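Local coordinates for alpha-1,4-endofucoidanase (Mariniflexile fucanivorans, PDB 6DLH), which hydrolyses fucoidan from within the chain as a retaining glycoside hydrolase of family 107, and binds calcium ions, at residues Gly217-Asp229 with Cys258-Ser272. Numbering follows the deposited sequence.
Sequences GDLIDAWCFDSAD and CHAGNPNAAIAFNNS
C258 sets its sulfur over one face of the W223 indole. C258 SG lies 3.4 Å from the centroid of the five-membered ring of W223, almost on the ring normal. I220 CG2 covers the opposite face, so the indole is clamped between the two. C258 SG also meets the edge of the F225 ring, 3.6 Å from F225 CZ. F225 and F269 run side by side. Their near-parallel planes, 21° apart, are so offset that little of one ring lies over the other. W223, F225, I267 and F269 point to the same side of the strand pair, where W223 and F225 also touch L209 of helix 198-216. Strands 222-226 and 266-269 are parallel neighbours in the sheet of the catalytic part.

Polar side chains grip both ends. N262 ND2 donates to I220 O at 2.9 Å, while N262 OD1 accepts from N264 N in an Asx turn. With an alanine here, I220 O would probably lose this donor and the turn its side-chain brace. N270 has CG anti to its backbone N (chi1 -175°), which lays its amide beside the D226 carboxylate, nearly coplanar. N270 ND2 reaches D226 OD1 at 2.7 Å. D226 OD2 is hydrogen-bonded to Y147 OH. The apolar, sulfur-aromatic middle is only weakly directional, so the amide bonds at each end probably help fix the strand register.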
ATOM      1  N   GLY A 217      11.588  10.462   7.000  1.00 39.95           N
ATOM      2  CA  GLY A 217      12.993  10.790   6.824  1.00 37.35           C
ATOM      3  C   GLY A 217      13.552  10.186   5.539  1.00 40.67           C
ATOM      4  O   GLY A 217      12.921  10.258   4.484  1.00 42.47           O
ATOM      5  N   ASP A 218      14.733   9.569   5.643  1.00 40.77           N
ATOM      6  CA  ASP A 218      15.458   9.085   4.480  1.00 41.37           C
ATOM      7  C   ASP A 218      14.936   7.716   4.029  1.00 40.23           C
ATOM      8  O   ASP A 218      15.573   7.049   3.213  1.00 38.29           O
ATOM      9  CB  ASP A 218      16.969   9.095   4.732  1.00 41.55           C
ATOM     10  CG  ASP A 218      17.432   8.013   5.694  1.00 46.04           C
ATOM     11  OD1 ASP A 218      16.582   7.189   6.114  1.00 42.97           O
ATOM     12  OD2 ASP A 218      18.642   8.004   6.021  1.00 46.22           O
ATOM     13  N   LEU A 219      13.782   7.297   4.562  1.00 37.52           N
ATOM     14  CA  LEU A 219      13.138   6.075   4.112  1.00 37.09           C
ATOM     15  C   LEU A 219      12.446   6.328   2.769  1.00 38.89           C
ATOM     16  O   LEU A 219      12.014   5.385   2.101  1.00 36.00           O
ATOM     17  CB  LEU A 219      12.149   5.599   5.182  1.00 35.57           C
ATOM     18  CG  LEU A 219      12.756   5.007   6.462  1.00 37.53           C
ATOM     19  CD1 LEU A 219      11.664   4.661   7.462  1.00 36.01           C
ATOM     20  CD2 LEU A 219      13.599   3.774   6.173  1.00 36.14           C
ATOM     21  N   ILE A 220      12.359   7.613   2.388  1.00 39.14           N
ATOM     22  CA  ILE A 220      11.730   8.073   1.157  1.00 39.13           C
ATOM     23  C   ILE A 220      12.786   8.764   0.300  1.00 38.22           C
ATOM     24  O   ILE A 220      13.328   9.785   0.718  1.00 43.03           O
ATOM     25  CB  ILE A 220      10.569   9.034   1.482  1.00 39.07           C
ATOM     26  CG1 ILE A 220       9.431   8.312   2.211  1.00 38.63           C
ATOM     27  CG2 ILE A 220      10.085   9.745   0.221  1.00 39.49           C
ATOM     28  CD1 ILE A 220       8.270   9.200   2.581  1.00 37.93           C
ATOM     29  N   ASP A 221      13.051   8.233  -0.903  1.00 33.25           N
ATOM     30  CA  ASP A 221      14.108   8.794  -1.736  1.00 32.36           C
ATOM     31  C   ASP A 221      13.555   9.773  -2.770  1.00 30.49           C
ATOM     32  O   ASP A 221      14.286  10.633  -3.250  1.00 29.71           O
ATOM     33  CB  ASP A 221      14.975   7.719  -2.399  1.00 31.03           C
ATOM     34  CG  ASP A 221      15.659   6.804  -1.406  1.00 31.63           C
ATOM     35  OD1 ASP A 221      14.987   5.893  -0.902  1.00 32.24           O
ATOM     36  OD2 ASP A 221      16.858   7.014  -1.143  1.00 34.01           O
ATOM     37  N   ALA A 222      12.269   9.632  -3.120  1.00 32.42           N
ATOM     38  CA  ALA A 222      11.688  10.389  -4.221  1.00 30.66           C
ATOM     39  C   ALA A 222      10.194  10.554  -3.994  1.00 29.95           C
ATOM     40  O   ALA A 222       9.575   9.683  -3.395  1.00 30.44           O
ATOM     41  CB  ALA A 222      11.951   9.690  -5.540  1.00 28.99           C
ATOM     42  N   TRP A 223       9.651  11.680  -4.482  1.00 29.99           N
ATOM     43  CA  TRP A 223       8.225  11.959  -4.513  1.00 29.81           C
ATOM     44  C   TRP A 223       7.818  12.302  -5.947  1.00 29.98           C
ATOM     45  O   TRP A 223       8.453  13.134  -6.586  1.00 31.42           O
ATOM     46  CB  TRP A 223       7.896  13.155  -3.607  1.00 29.94           C
ATOM     47  CG  TRP A 223       8.201  13.003  -2.148  1.00 29.61           C
ATOM     48  CD1 TRP A 223       9.406  13.185  -1.537  1.00 28.62           C
ATOM     49  CD2 TRP A 223       7.258  12.699  -1.106  1.00 29.06           C
ATOM     50  NE1 TRP A 223       9.281  12.995  -0.188  1.00 32.57           N
ATOM     51  CE2 TRP A 223       7.976  12.696   0.107  1.00 30.47           C
ATOM     52  CE3 TRP A 223       5.886  12.424  -1.078  1.00 30.44           C
ATOM     53  CZ2 TRP A 223       7.367  12.417   1.330  1.00 30.36           C
ATOM     54  CZ3 TRP A 223       5.283  12.145   0.129  1.00 31.06           C
ATOM     55  CH2 TRP A 223       6.019  12.142   1.316  1.00 30.39           C
ATOM     56  N   CYS A 224       6.735  11.703  -6.447  1.00 29.23           N
ATOM     57  CA  CYS A 224       6.216  12.151  -7.729  1.00 30.16           C
ATOM     58  C   CYS A 224       4.772  12.607  -7.552  1.00 30.75           C
ATOM     59  O   CYS A 224       3.949  11.843  -7.050  1.00 31.12           O
ATOM     60  CB  CYS A 224       6.356  11.087  -8.816  1.00 29.50           C
ATOM     61  SG  CYS A 224       5.457   9.548  -8.478  1.00 28.52           S
ATOM     62  N   PHE A 225       4.488  13.851  -7.975  1.00 30.03           N
ATOM     63  CA  PHE A 225       3.188  14.476  -7.779  1.00 30.17           C
ATOM     64  C   PHE A 225       2.420  14.509  -9.095  1.00 30.68           C
ATOM     65  O   PHE A 225       2.787  15.229 -10.019  1.00 33.90           O
ATOM     66  CB  PHE A 225       3.347  15.889  -7.205  1.00 31.17           C
ATOM     67  CG  PHE A 225       3.940  15.927  -5.818  1.00 31.08           C
ATOM     68  CD1 PHE A 225       3.147  15.694  -4.702  1.00 30.92           C
ATOM     69  CD2 PHE A 225       5.291  16.183  -5.630  1.00 30.54           C
ATOM     70  CE1 PHE A 225       3.694  15.712  -3.424  1.00 31.60           C
ATOM     71  CE2 PHE A 225       5.839  16.193  -4.354  1.00 30.58           C
ATOM     72  CZ  PHE A 225       5.038  15.960  -3.255  1.00 31.09           C
ATOM     73  N   ASP A 226       1.327  13.746  -9.143  1.00 31.45           N
ATOM     74  CA  ASP A 226       0.498  13.601 -10.325  1.00 33.74           C
ATOM     75  C   ASP A 226      -0.513  14.744 -10.377  1.00 36.70           C
ATOM     76  O   ASP A 226      -0.773  15.385  -9.360  1.00 36.58           O
ATOM     77  CB  ASP A 226      -0.217  12.249 -10.283  1.00 33.49           C
ATOM     78  CG  ASP A 226      -0.704  11.732 -11.625  1.00 34.30           C
ATOM     79  OD1 ASP A 226      -0.407  12.377 -12.653  1.00 32.53           O
ATOM     80  OD2 ASP A 226      -1.370  10.672 -11.628  1.00 35.01           O
ATOM     81  N   SER A 227      -1.075  14.986 -11.571  1.00 34.53           N
ATOM     82  CA  SER A 227      -2.171  15.924 -11.771  1.00 36.34           C
ATOM     83  C   SER A 227      -1.786  17.332 -11.321  1.00 35.72           C
ATOM     84  O   SER A 227      -2.657  18.118 -10.958  1.00 37.18           O
ATOM     85  CB  SER A 227      -3.420  15.453 -11.071  1.00 36.43           C
ATOM     86  OG  SER A 227      -3.889  14.247 -11.647  1.00 41.34           O
ATOM     87  N   ALA A 228      -0.483  17.633 -11.377  1.00 36.42           N
ATOM     88  CA  ALA A 228       0.100  18.854 -10.841  1.00 37.34           C
ATOM     89  C   ALA A 228      -0.315  20.078 -11.661  1.00 39.92           C
ATOM     90  O   ALA A 228      -0.678  21.097 -11.088  1.00 43.18           O
ATOM     91  CB  ALA A 228       1.601  18.706 -10.750  1.00 35.47           C
ATOM     92  N   ASP A 229      -0.280  19.984 -12.994  1.00 39.08           N
ATOM     93  CA  ASP A 229      -0.679  21.122 -13.808  1.00 40.97           C
ATOM     94  C   ASP A 229      -2.195  21.307 -13.760  1.00 42.68           C
ATOM     95  O   ASP A 229      -2.676  22.431 -13.888  1.00 45.84           O
ATOM     96  CB  ASP A 229      -0.113  21.080 -15.232  1.00 38.85           C
ATOM     97  CG  ASP A 229      -0.551  19.879 -16.053  1.00 40.23           C
ATOM     98  OD1 ASP A 229      -1.230  18.995 -15.497  1.00 39.97           O
ATOM     99  OD2 ASP A 229      -0.203  19.837 -17.250  1.00 42.83           O
ATOM    100  N   CYS A 258       8.666  18.321   1.505  1.00 41.38           N
ATOM    101  CA  CYS A 258       9.354  17.052   1.332  1.00 41.87           C
ATOM    102  C   CYS A 258      10.798  17.187   1.813  1.00 43.78           C
ATOM    103  O   CYS A 258      11.350  16.262   2.415  1.00 45.79           O
ATOM    104  CB  CYS A 258       9.341  16.600  -0.130  1.00 39.50           C
ATOM    105  SG  CYS A 258       7.691  16.233  -0.791  1.00 39.64           S
ATOM    106  N   HIS A 259      11.408  18.344   1.533  1.00 44.10           N
ATOM    107  CA  HIS A 259      12.821  18.535   1.820  1.00 45.53           C
ATOM    108  C   HIS A 259      13.045  18.801   3.309  1.00 46.23           C
ATOM    109  O   HIS A 259      14.163  18.652   3.795  1.00 44.60           O
ATOM    110  CB  HIS A 259      13.432  19.606   0.912  1.00 46.88           C
ATOM    111  CG  HIS A 259      13.633  19.157  -0.496  1.00 49.78           C
ATOM    112  ND1 HIS A 259      13.088  19.835  -1.572  1.00 48.53           N
ATOM    113  CD2 HIS A 259      14.314  18.108  -1.011  1.00 49.61           C
ATOM    114  CE1 HIS A 259      13.434  19.231  -2.689  1.00 48.63           C
ATOM    115  NE2 HIS A 259      14.185  18.167  -2.371  1.00 47.81           N
ATOM    116  N   ALA A 260      11.974  19.171   4.023  1.00 46.27           N
ATOM    117  CA  ALA A 260      12.025  19.343   5.466  1.00 48.69           C
ATOM    118  C   ALA A 260      12.349  18.009   6.137  1.00 50.86           C
ATOM    119  O   ALA A 260      13.079  17.980   7.127  1.00 53.24           O
ATOM    120  CB  ALA A 260      10.724  19.927   5.967  1.00 48.09           C
ATOM    121  N   GLY A 261      11.822  16.912   5.571  1.00 49.26           N
ATOM    122  CA  GLY A 261      12.035  15.568   6.095  1.00 46.21           C
ATOM    123  C   GLY A 261      13.303  14.913   5.549  1.00 46.02           C
ATOM    124  O   GLY A 261      14.085  14.333   6.304  1.00 44.14           O
ATOM    125  N   ASN A 262      13.484  14.995   4.225  1.00 47.30           N
ATOM    126  CA  ASN A 262      14.678  14.482   3.571  1.00 47.82           C
ATOM    127  C   ASN A 262      15.172  15.526   2.576  1.00 49.23           C
ATOM    128  O   ASN A 262      14.534  15.749   1.552  1.00 51.79           O
ATOM    129  CB  ASN A 262      14.435  13.137   2.879  1.00 44.50           C
ATOM    130  CG  ASN A 262      15.687  12.542   2.267  1.00 45.56           C
ATOM    131  OD1 ASN A 262      16.799  13.031   2.477  1.00 43.59           O
ATOM    132  ND2 ASN A 262      15.521  11.462   1.520  1.00 46.55           N
ATOM    133  N   PRO A 263      16.319  16.196   2.846  1.00 49.63           N
ATOM    134  CA  PRO A 263      16.799  17.266   1.974  1.00 49.55           C
ATOM    135  C   PRO A 263      17.342  16.716   0.656  1.00 49.11           C
ATOM    136  O   PRO A 263      17.641  17.482  -0.256  1.00 48.68           O
ATOM    137  CB  PRO A 263      17.918  17.927   2.801  1.00 47.39           C
ATOM    138  CG  PRO A 263      18.420  16.821   3.706  1.00 46.21           C
ATOM    139  CD  PRO A 263      17.208  15.959   3.997  1.00 44.90           C
ATOM    140  N   ASN A 264      17.461  15.387   0.572  1.00 47.93           N
ATOM    141  CA  ASN A 264      18.023  14.732  -0.598  1.00 46.84           C
ATOM    142  C   ASN A 264      16.915  14.081  -1.423  1.00 44.13           C
ATOM    143  O   ASN A 264      17.187  13.470  -2.453  1.00 46.21           O
ATOM    144  CB  ASN A 264      19.079  13.692  -0.216  1.00 49.08           C
ATOM    145  CG  ASN A 264      20.330  14.297   0.384  1.00 52.16           C
ATOM    146  OD1 ASN A 264      20.817  15.329  -0.073  1.00 51.61           O
ATOM    147  ND2 ASN A 264      20.874  13.638   1.394  1.00 52.11           N
ATOM    148  N   ALA A 265      15.669  14.205  -0.958  1.00 40.03           N
ATOM    149  CA  ALA A 265      14.541  13.620  -1.661  1.00 39.73           C
ATOM    150  C   ALA A 265      14.384  14.290  -3.027  1.00 38.71           C
ATOM    151  O   ALA A 265      14.361  15.516  -3.118  1.00 38.99           O
ATOM    152  CB  ALA A 265      13.294  13.739  -0.818  1.00 37.02           C
ATOM    153  N   ALA A 266      14.294  13.468  -4.084  1.00 37.22           N
ATOM    154  CA  ALA A 266      14.110  13.941  -5.451  1.00 32.69           C
ATOM    155  C   ALA A 266      12.622  14.133  -5.735  1.00 31.87           C
ATOM    156  O   ALA A 266      11.809  13.283  -5.369  1.00 33.31           O
ATOM    157  CB  ALA A 266      14.741  12.964  -6.411  1.00 31.76           C
ATOM    158  N   ILE A 267      12.278  15.250  -6.394  1.00 31.28           N
ATOM    159  CA  ILE A 267      10.886  15.660  -6.571  1.00 30.61           C
ATOM    160  C   ILE A 267      10.566  15.707  -8.062  1.00 30.48           C
ATOM    161  O   ILE A 267      11.400  16.141  -8.859  1.00 31.49           O
ATOM    162  CB  ILE A 267      10.604  17.039  -5.918  1.00 30.24           C
ATOM    163  CG1 ILE A 267      11.265  17.219  -4.541  1.00 28.78           C
ATOM    164  CG2 ILE A 267       9.111  17.351  -5.887  1.00 28.30           C
ATOM    165  CD1 ILE A 267      10.895  16.171  -3.507  1.00 28.06           C
ATOM    166  N   ALA A 268       9.341  15.289  -8.415  1.00 29.38           N
ATOM    167  CA  ALA A 268       8.856  15.390  -9.782  1.00 30.94           C
ATOM    168  C   ALA A 268       7.371  15.732  -9.773  1.00 30.88           C
ATOM    169  O   ALA A 268       6.619  15.150  -9.003  1.00 32.35           O
ATOM    170  CB  ALA A 268       9.111  14.103 -10.536  1.00 30.17           C
ATOM    171  N   PHE A 269       6.970  16.648 -10.667  1.00 31.06           N
ATOM    172  CA  PHE A 269       5.584  17.053 -10.836  1.00 30.63           C
ATOM    173  C   PHE A 269       5.103  16.661 -12.231  1.00 30.02           C
ATOM    174  O   PHE A 269       5.814  16.861 -13.208  1.00 29.28           O
ATOM    175  CB  PHE A 269       5.455  18.569 -10.655  1.00 32.09           C
ATOM    176  CG  PHE A 269       5.816  19.063  -9.277  1.00 34.15           C
ATOM    177  CD1 PHE A 269       7.125  19.390  -8.958  1.00 33.58           C
ATOM    178  CD2 PHE A 269       4.843  19.186  -8.294  1.00 34.98           C
ATOM    179  CE1 PHE A 269       7.452  19.839  -7.689  1.00 35.09           C
ATOM    180  CE2 PHE A 269       5.171  19.636  -7.023  1.00 34.05           C
ATOM    181  CZ  PHE A 269       6.477  19.957  -6.724  1.00 34.20           C
ATOM    182  N   ASN A 270       3.887  16.112 -12.316  1.00 30.05           N
ATOM    183  CA  ASN A 270       3.300  15.797 -13.607  1.00 30.47           C
ATOM    184  C   ASN A 270       2.665  17.053 -14.202  1.00 31.27           C
ATOM    185  O   ASN A 270       1.539  17.406 -13.847  1.00 30.49           O
ATOM    186  CB  ASN A 270       2.256  14.684 -13.519  1.00 29.43           C
ATOM    187  CG  ASN A 270       1.740  14.267 -14.880  1.00 30.12           C
ATOM    188  OD1 ASN A 270       2.211  14.755 -15.908  1.00 30.17           O
ATOM    189  ND2 ASN A 270       0.777  13.362 -14.902  1.00 28.93           N
ATOM    190  N   ASN A 271       3.391  17.697 -15.124  1.00 31.84           N
ATOM    191  CA  ASN A 271       2.876  18.840 -15.865  1.00 31.76           C
ATOM    192  C   ASN A 271       2.633  18.448 -17.324  1.00 33.43           C
ATOM    193  O   ASN A 271       2.786  19.272 -18.230  1.00 35.11           O
ATOM    194  CB  ASN A 271       3.793  20.062 -15.747  1.00 31.44           C
ATOM    195  CG  ASN A 271       3.893  20.621 -14.341  1.00 30.85           C
ATOM    196  OD1 ASN A 271       2.883  20.791 -13.660  1.00 29.33           O
ATOM    197  ND2 ASN A 271       5.110  20.889 -13.894  1.00 29.54           N
ATOM    198  N   SER A 272       2.226  17.187 -17.536  1.00 31.71           N
ATOM    199  CA  SER A 272       1.828  16.663 -18.836  1.00 32.39           C
ATOM    200  C   SER A 272       3.030  16.204 -19.658  1.00 30.64           C
ATOM    201  O   SER A 272       4.180  16.542 -19.367  1.00 30.10           O
ATOM    202  CB  SER A 272       0.965  17.639 -19.610  1.00 34.40           C
ATOM    203  OG  SER A 272      -0.270  17.844 -18.939  1.00 39.09           O
TER
HETATM  204  O   HOH W   1      16.801  10.887  -3.395  1.00 41.01           O